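Local coordinates for protein plasma serine protease inhibitor (Homo sapiens, PDB 3DY0) that inhibits serine proteases in blood plasma and other body fluids in a heparin-dependent manner, as a serpin that is cleaved within its reactive centre loop, at residues D11-A21 and V242-T250. Residues are numbered along the deposited sequence; the frame is centred on the assembly and turned at random.
Sequences DFTFDLYRALA and VENGLSEKT
R18 reaches E243 and L246 because its chain bends at chi3 (-76°), which turns the guanidinium toward the turn between helices 239-245 and 248-257. R18 NH1 donates to E243 O (3.0 Å) and to L246 O (2.9 Å). The second bond is the straighter (169°). R18 NH2 forms a salt bridge with D15 OD2. All three acceptors lie near the guanidinium plane and should together hold the group against rotation.

With CG turned anti to the backbone N (chi1 -174°), D11 brings OD1 to E248 N. D11 OD1 accepts from E248 N at 2.9 Å through its syn lone pair. S247 is the N-cap of helix 248-257, its OG accepting from T250 N. In that helix K249 touches the bound heparin sugars. The F14 ring carries S247 N over one face and T13 CG2 over the other. L246 CD1 lies over the Y17 ring in a CH-pi contact, 4.3 Å from its centroid. At the ring's edge, Y17 OH donates to the anti lone pair of E243 OE2 (2.7 Å), which also forms a salt bridge with a basic side chain of the bound peptide.

One guanidinium nitrogen thus serves two carbonyls where the helices break. D11 OD2 and E248 OE2 are 4.0 Å apart. One water donates to both, which probably eases their repulsion.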
ATOM      1  N   ASP A  11     -11.339   7.835   7.204  1.00 20.51           N
ATOM      2  CA  ASP A  11     -10.986   6.454   6.897  1.00 17.33           C
ATOM      3  C   ASP A  11      -9.712   6.532   6.059  1.00 14.76           C
ATOM      4  O   ASP A  11      -9.766   6.740   4.849  1.00 14.72           O
ATOM      5  CB  ASP A  11     -12.125   5.800   6.114  1.00 17.15           C
ATOM      6  CG  ASP A  11     -11.898   4.327   5.872  1.00 18.65           C
ATOM      7  OD1 ASP A  11     -12.899   3.588   5.792  1.00 19.28           O
ATOM      8  OD2 ASP A  11     -10.728   3.914   5.749  1.00 17.87           O
ATOM      9  N   PHE A  12      -8.567   6.365   6.711  1.00 11.66           N
ATOM     10  CA  PHE A  12      -7.286   6.482   6.027  1.00 10.99           C
ATOM     11  C   PHE A  12      -7.143   5.783   4.681  1.00 10.05           C
ATOM     12  O   PHE A  12      -6.952   6.430   3.651  1.00  9.37           O
ATOM     13  CB  PHE A  12      -6.140   6.011   6.923  1.00 12.86           C
ATOM     14  CG  PHE A  12      -4.801   6.051   6.236  1.00 15.19           C
ATOM     15  CD1 PHE A  12      -4.182   7.267   5.970  1.00 15.15           C
ATOM     16  CD2 PHE A  12      -4.200   4.881   5.784  1.00 16.13           C
ATOM     17  CE1 PHE A  12      -2.981   7.319   5.257  1.00 16.24           C
ATOM     18  CE2 PHE A  12      -3.000   4.924   5.068  1.00 16.08           C
ATOM     19  CZ  PHE A  12      -2.394   6.143   4.805  1.00 16.48           C
ATOM     20  N   THR A  13      -7.215   4.460   4.695  1.00  9.71           N
ATOM     21  CA  THR A  13      -7.034   3.691   3.474  1.00  8.89           C
ATOM     22  C   THR A  13      -7.923   4.101   2.314  1.00  8.25           C
ATOM     23  O   THR A  13      -7.448   4.272   1.191  1.00  7.46           O
ATOM     24  CB  THR A  13      -7.241   2.188   3.744  1.00  8.71           C
ATOM     25  OG1 THR A  13      -6.242   1.736   4.668  1.00 10.56           O
ATOM     26  CG2 THR A  13      -7.140   1.381   2.451  1.00  9.58           C
ATOM     27  N   PHE A  14      -9.208   4.278   2.585  1.00  8.19           N
ATOM     28  CA  PHE A  14     -10.134   4.600   1.520  1.00  8.74           C
ATOM     29  C   PHE A  14     -10.244   6.067   1.160  1.00  8.99           C
ATOM     30  O   PHE A  14     -10.593   6.406   0.031  1.00  8.88           O
ATOM     31  CB  PHE A  14     -11.469   3.939   1.843  1.00  8.01           C
ATOM     32  CG  PHE A  14     -11.344   2.447   1.980  1.00  9.45           C
ATOM     33  CD1 PHE A  14     -11.104   1.656   0.860  1.00  8.90           C
ATOM     34  CD2 PHE A  14     -11.371   1.844   3.231  1.00 10.41           C
ATOM     35  CE1 PHE A  14     -10.887   0.282   0.985  1.00  9.27           C
ATOM     36  CE2 PHE A  14     -11.155   0.471   3.367  1.00 10.14           C
ATOM     37  CZ  PHE A  14     -10.912  -0.308   2.241  1.00 11.44           C
ATOM     38  N   ASP A  15      -9.931   6.946   2.105  1.00  9.46           N
ATOM     39  CA  ASP A  15      -9.935   8.361   1.778  1.00  9.00           C
ATOM     40  C   ASP A  15      -8.699   8.563   0.898  1.00  9.31           C
ATOM     41  O   ASP A  15      -8.715   9.357  -0.042  1.00  9.02           O
ATOM     42  CB  ASP A  15      -9.838   9.216   3.043  1.00 11.65           C
ATOM     43  CG  ASP A  15     -11.157   9.301   3.793  1.00 13.78           C
ATOM     44  OD1 ASP A  15     -11.172   9.865   4.907  1.00 15.42           O
ATOM     45  OD2 ASP A  15     -12.180   8.814   3.270  1.00 14.96           O
ATOM     46  N   LEU A  16      -7.626   7.831   1.194  1.00  9.13           N
ATOM     47  CA  LEU A  16      -6.414   7.940   0.385  1.00  7.58           C
ATOM     48  C   LEU A  16      -6.691   7.371  -1.003  1.00  9.04           C
ATOM     49  O   LEU A  16      -6.323   7.970  -2.018  1.00  8.81           O
ATOM     50  CB  LEU A  16      -5.244   7.187   1.033  1.00  8.72           C
ATOM     51  CG  LEU A  16      -3.937   7.189   0.228  1.00  9.56           C
ATOM     52  CD1 LEU A  16      -3.548   8.610  -0.159  1.00 10.56           C
ATOM     53  CD2 LEU A  16      -2.836   6.542   1.056  1.00 12.24           C
ATOM     54  N   TYR A  17      -7.347   6.218  -1.053  1.00  8.71           N
ATOM     55  CA  TYR A  17      -7.668   5.613  -2.338  1.00  8.76           C
ATOM     56  C   TYR A  17      -8.431   6.609  -3.208  1.00  9.43           C
ATOM     57  O   TYR A  17      -8.092   6.821  -4.371  1.00  9.17           O
ATOM     58  CB  TYR A  17      -8.534   4.362  -2.163  1.00  8.17           C
ATOM     59  CG  TYR A  17      -9.036   3.841  -3.489  1.00  8.55           C
ATOM     60  CD1 TYR A  17      -8.274   2.953  -4.250  1.00  7.99           C
ATOM     61  CD2 TYR A  17     -10.218   4.337  -4.045  1.00  7.34           C
ATOM     62  CE1 TYR A  17      -8.678   2.577  -5.538  1.00  9.31           C
ATOM     63  CE2 TYR A  17     -10.622   3.978  -5.321  1.00  8.17           C
ATOM     64  CZ  TYR A  17      -9.851   3.101  -6.064  1.00  9.12           C
ATOM     65  OH  TYR A  17     -10.244   2.784  -7.342  1.00  8.73           O
ATOM     66  N   ARG A  18      -9.474   7.208  -2.642  1.00 10.00           N
ATOM     67  CA  ARG A  18     -10.283   8.159  -3.393  1.00 10.11           C
ATOM     68  C   ARG A  18      -9.501   9.386  -3.858  1.00 11.36           C
ATOM     69  O   ARG A  18      -9.734   9.884  -4.959  1.00 10.99           O
ATOM     70  CB  ARG A  18     -11.511   8.573  -2.576  1.00 10.64           C
ATOM     71  CG  ARG A  18     -12.619   7.519  -2.578  1.00  9.60           C
ATOM     72  CD  ARG A  18     -13.854   7.995  -1.808  1.00  9.51           C
ATOM     73  NE  ARG A  18     -13.656   7.935  -0.366  1.00 11.41           N
ATOM     74  CZ  ARG A  18     -13.890   6.858   0.378  1.00  9.00           C
ATOM     75  NH1 ARG A  18     -14.345   5.742  -0.185  1.00 10.71           N
ATOM     76  NH2 ARG A  18     -13.663   6.893   1.683  1.00 10.46           N
ATOM     77  N   ALA A  19      -8.575   9.868  -3.034  1.00 10.91           N
ATOM     78  CA  ALA A  19      -7.763  11.022  -3.416  1.00 11.31           C
ATOM     79  C   ALA A  19      -6.912  10.662  -4.635  1.00 13.03           C
ATOM     80  O   ALA A  19      -6.794  11.447  -5.582  1.00 12.90           O
ATOM     81  CB  ALA A  19      -6.866  11.443  -2.254  1.00 11.38           C
ATOM     82  N   LEU A  20      -6.318   9.471  -4.607  1.00 10.38           N
ATOM     83  CA  LEU A  20      -5.491   9.012  -5.717  1.00 10.68           C
ATOM     84  C   LEU A  20      -6.329   8.815  -6.979  1.00 11.54           C
ATOM     85  O   LEU A  20      -5.930   9.224  -8.071  1.00 11.06           O
ATOM     86  CB  LEU A  20      -4.795   7.698  -5.345  1.00  9.79           C
ATOM     87  CG  LEU A  20      -3.785   7.797  -4.199  1.00  9.71           C
ATOM     88  CD1 LEU A  20      -3.178   6.416  -3.947  1.00 11.77           C
ATOM     89  CD2 LEU A  20      -2.700   8.814  -4.555  1.00 13.20           C
ATOM     90  N   ALA A  21      -7.497   8.199  -6.825  1.00 12.25           N
ATOM     91  CA  ALA A  21      -8.386   7.947  -7.955  1.00 14.94           C
ATOM     92  C   ALA A  21      -8.850   9.247  -8.600  1.00 16.02           C
ATOM     93  O   ALA A  21      -8.913   9.358  -9.828  1.00 17.52           O
ATOM     94  CB  ALA A  21      -9.593   7.137  -7.493  1.00 14.53           C
ATOM     95  N   VAL A 242     -19.119   2.514  -6.439  1.00 11.01           N
ATOM     96  CA  VAL A 242     -18.423   1.564  -5.583  1.00 10.26           C
ATOM     97  C   VAL A 242     -17.269   2.266  -4.873  1.00  9.72           C
ATOM     98  O   VAL A 242     -17.087   2.109  -3.667  1.00 11.07           O
ATOM     99  CB  VAL A 242     -17.902   0.356  -6.401  1.00 10.51           C
ATOM    100  CG1 VAL A 242     -16.935  -0.482  -5.567  1.00 11.67           C
ATOM    101  CG2 VAL A 242     -19.083  -0.507  -6.839  1.00 10.21           C
ATOM    102  N   GLU A 243     -16.500   3.056  -5.614  1.00  9.97           N
ATOM    103  CA  GLU A 243     -15.375   3.780  -5.021  1.00 10.23           C
ATOM    104  C   GLU A 243     -15.851   4.701  -3.897  1.00 11.43           C
ATOM    105  O   GLU A 243     -15.211   4.791  -2.847  1.00 11.15           O
ATOM    106  CB  GLU A 243     -14.640   4.589  -6.094  1.00  9.36           C
ATOM    107  CG  GLU A 243     -13.938   3.723  -7.132  1.00 10.47           C
ATOM    108  CD  GLU A 243     -13.293   4.537  -8.234  1.00 12.43           C
ATOM    109  OE1 GLU A 243     -14.004   5.356  -8.850  1.00 12.82           O
ATOM    110  OE2 GLU A 243     -12.084   4.357  -8.490  1.00 11.24           O
ATOM    111  N   ASN A 244     -16.974   5.379  -4.107  1.00 11.73           N
ATOM    112  CA  ASN A 244     -17.508   6.273  -3.082  1.00 14.38           C
ATOM    113  C   ASN A 244     -17.941   5.514  -1.829  1.00 15.07           C
ATOM    114  O   ASN A 244     -17.923   6.062  -0.723  1.00 16.11           O
ATOM    115  CB  ASN A 244     -18.705   7.070  -3.620  1.00 17.43           C
ATOM    116  CG  ASN A 244     -18.332   7.998  -4.764  1.00 19.99           C
ATOM    117  OD1 ASN A 244     -17.203   8.482  -4.848  1.00 23.47           O
ATOM    118  ND2 ASN A 244     -19.294   8.267  -5.641  1.00 23.33           N
ATOM    119  N   GLY A 245     -18.318   4.250  -2.004  1.00 13.67           N
ATOM    120  CA  GLY A 245     -18.771   3.447  -0.883  1.00 13.73           C
ATOM    121  C   GLY A 245     -17.708   2.651  -0.150  1.00 11.99           C
ATOM    122  O   GLY A 245     -17.987   2.051   0.891  1.00 13.99           O
ATOM    123  N   LEU A 246     -16.487   2.637  -0.673  1.00  9.92           N
ATOM    124  CA  LEU A 246     -15.423   1.886  -0.016  1.00  9.39           C
ATOM    125  C   LEU A 246     -15.160   2.425   1.382  1.00 11.38           C
ATOM    126  O   LEU A 246     -15.102   3.636   1.592  1.00 11.73           O
ATOM    127  CB  LEU A 246     -14.128   1.957  -0.824  1.00  9.03           C
ATOM    128  CG  LEU A 246     -14.160   1.353  -2.226  1.00  8.97           C
ATOM    129  CD1 LEU A 246     -12.824   1.589  -2.904  1.00 10.92           C
ATOM    130  CD2 LEU A 246     -14.475  -0.138  -2.148  1.00 11.88           C
ATOM    131  N   SER A 247     -14.989   1.512   2.329  1.00 10.45           N
ATOM    132  CA  SER A 247     -14.711   1.874   3.711  1.00 11.06           C
ATOM    133  C   SER A 247     -14.273   0.618   4.443  1.00 10.39           C
ATOM    134  O   SER A 247     -14.415  -0.492   3.925  1.00 11.55           O
ATOM    135  CB  SER A 247     -15.960   2.439   4.390  1.00 12.79           C
ATOM    136  OG  SER A 247     -16.946   1.431   4.559  1.00 12.03           O
ATOM    137  N   GLU A 248     -13.735   0.792   5.643  1.00 11.02           N
ATOM    138  CA  GLU A 248     -13.303  -0.352   6.432  1.00 12.72           C
ATOM    139  C   GLU A 248     -14.525  -1.222   6.724  1.00 12.91           C
ATOM    140  O   GLU A 248     -14.448  -2.451   6.679  1.00 12.63           O
ATOM    141  CB  GLU A 248     -12.655   0.110   7.741  1.00 14.65           C
ATOM    142  CG  GLU A 248     -11.305   0.812   7.576  1.00 18.38           C
ATOM    143  CD  GLU A 248     -10.181  -0.118   7.134  1.00 20.88           C
ATOM    144  OE1 GLU A 248     -10.363  -1.354   7.167  1.00 21.87           O
ATOM    145  OE2 GLU A 248      -9.100   0.391   6.765  1.00 24.11           O
ATOM    146  N   LYS A 249     -15.652  -0.575   7.011  1.00 13.42           N
ATOM    147  CA  LYS A 249     -16.900  -1.276   7.305  1.00 14.04           C
ATOM    148  C   LYS A 249     -17.351  -2.119   6.114  1.00 13.69           C
ATOM    149  O   LYS A 249     -17.760  -3.274   6.273  1.00 13.25           O
ATOM    150  CB  LYS A 249     -17.998  -0.270   7.668  1.00 16.38           C
ATOM    151  CG  LYS A 249     -19.341  -0.903   7.992  1.00 18.97           C
ATOM    152  CD  LYS A 249     -20.387   0.162   8.293  1.00 21.31           C
ATOM    153  N   THR A 250     -17.274  -1.534   4.924  1.00 12.03           N
ATOM    154  CA  THR A 250     -17.666  -2.234   3.706  1.00 10.72           C
ATOM    155  C   THR A 250     -16.824  -3.489   3.513  1.00 11.89           C
ATOM    156  O   THR A 250     -17.352  -4.560   3.186  1.00 11.34           O
ATOM    157  CB  THR A 250     -17.519  -1.317   2.469  1.00 13.09           C
ATOM    158  OG1 THR A 250     -18.477  -0.251   2.552  1.00 15.33           O
ATOM    159  CG2 THR A 250     -17.754  -2.102   1.187  1.00 12.22           C
TER
HETATM  160  O   HOH W   1     -14.608   5.483   3.990  1.00 17.41           O
HETATM  161  O   HOH W   2      -8.573   2.925   6.952  1.00 18.00           O
HETATM  162  O   HOH W   3      -6.450  -0.298   6.469  1.00 37.39           O